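Local coordinates for ssDNA binding RNA Polymerase cofactor (Pseudomonas phage LUZ7, PDB 6QLC), which binds single-stranded DNA and acts as an RNA polymerase cofactor, a transcription regulator of N4-related bacterial viruses, at residues A[71-74]-A[75-78]. Residues are numbered along the deposited sequence; the frame is centred on the assembly and turned at random.
Sequences LSET and AYAE
The side chains of Glu73 and Tyr76 lie side by side and point the same way, with the carboxylate and ring planes 44° apart, and OE1 of Glu73 meets the ring obliquely, 3.7 Å from CD2 of Tyr76. In Glu73, CG stands anti to the backbone N, and the chain then bends about CB-CG (chi2 72°), which brings OE1 beside the ring. Beyond the ring, the hydroxyl of Tyr76 hydrogen-bonds to the backbone N of Leu91 of the second subunit, whose Lys90 also packs on the tyrosine, so Tyr76 ties this turn to the second subunit. Leu71, still in the loop, turns its side chain back onto the helix, with CD2 3.9 Å from CB of Ala75 and CB 4.3 Å from CB of Tyr76. Ser72 ends that loop. OG of Ser72, placed between the backbone N and the carbonyl carbon (chi1 72°), accepts a nearly straight bond from Ala75 N at 3.1 Å and so satisfies an amide of the first turn. Ser72 O accepts a hydrogen bond from Tyr76 N at 2.8 Å. Main-chain bonds continue from Ala77 N to Glu73 O (2.7 Å) and from Glu78 N to Thr74 O (2.8 Å), while the carboxylate of Glu78 forms a salt bridge with Lys81 farther along. This is a serine N-cap followed by regular i to i+4 bonding, the start of helix 73-86, here at the protein surface.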
# COMPACT_ATOMS: atom_id res chain seq x y z
N LEU A 71 1.14 -12.93 18.37
CA LEU A 71 0.80 -13.94 17.38
C LEU A 71 1.98 -14.86 17.12
O LEU A 71 3.15 -14.46 17.21
CB LEU A 71 0.38 -13.29 16.06
CG LEU A 71 -0.82 -12.33 16.11
CD1 LEU A 71 -0.87 -11.48 14.86
CD2 LEU A 71 -2.08 -13.15 16.28
N SER A 72 1.67 -16.12 16.82
CA SER A 72 2.63 -17.00 16.17
C SER A 72 2.88 -16.51 14.75
O SER A 72 2.02 -15.89 14.13
CB SER A 72 2.11 -18.44 16.15
OG SER A 72 1.04 -18.59 15.23
N GLU A 73 4.09 -16.78 14.24
CA GLU A 73 4.41 -16.39 12.87
C GLU A 73 3.34 -16.90 11.90
O GLU A 73 2.96 -16.19 10.96
CB GLU A 73 5.79 -16.91 12.47
CG GLU A 73 6.33 -16.25 11.22
CD GLU A 73 6.75 -14.81 11.47
OE1 GLU A 73 6.96 -14.08 10.48
OE2 GLU A 73 6.85 -14.40 12.65
N THR A 74 2.83 -18.11 12.14
CA THR A 74 1.75 -18.64 11.32
C THR A 74 0.53 -17.73 11.35
O THR A 74 0.01 -17.32 10.31
CB THR A 74 1.39 -20.04 11.80
OG1 THR A 74 2.46 -20.94 11.46
CG2 THR A 74 0.11 -20.51 11.14
N ALA A 75 0.06 -17.38 12.55
CA ALA A 75 -1.11 -16.52 12.67
C ALA A 75 -0.84 -15.15 12.06
O ALA A 75 -1.70 -14.58 11.38
CB ALA A 75 -1.54 -16.39 14.13
N TYR A 76 0.35 -14.61 12.30
CA TYR A 76 0.75 -13.37 11.66
C TYR A 76 0.66 -13.48 10.14
O TYR A 76 -0.03 -12.69 9.48
CB TYR A 76 2.15 -13.00 12.14
CG TYR A 76 2.84 -11.93 11.32
CD1 TYR A 76 2.61 -10.59 11.56
CD2 TYR A 76 3.74 -12.27 10.32
CE1 TYR A 76 3.23 -9.62 10.83
CE2 TYR A 76 4.38 -11.30 9.58
CZ TYR A 76 4.12 -9.98 9.83
OH TYR A 76 4.75 -9.01 9.09
N ALA A 77 1.31 -14.50 9.56
CA ALA A 77 1.30 -14.62 8.10
C ALA A 77 -0.12 -14.80 7.57
O ALA A 77 -0.48 -14.24 6.53
CB ALA A 77 2.20 -15.77 7.66
N GLU A 78 -0.95 -15.55 8.30
CA GLU A 78 -2.35 -15.70 7.91
C GLU A 78 -3.06 -14.35 7.88
O GLU A 78 -3.76 -14.02 6.92
CB GLU A 78 -3.05 -16.65 8.88
CG GLU A 78 -2.70 -18.11 8.68
CD GLU A 78 -3.18 -18.64 7.35
OE1 GLU A 78 -4.42 -18.70 7.14
OE2 GLU A 78 -2.33 -18.98 6.50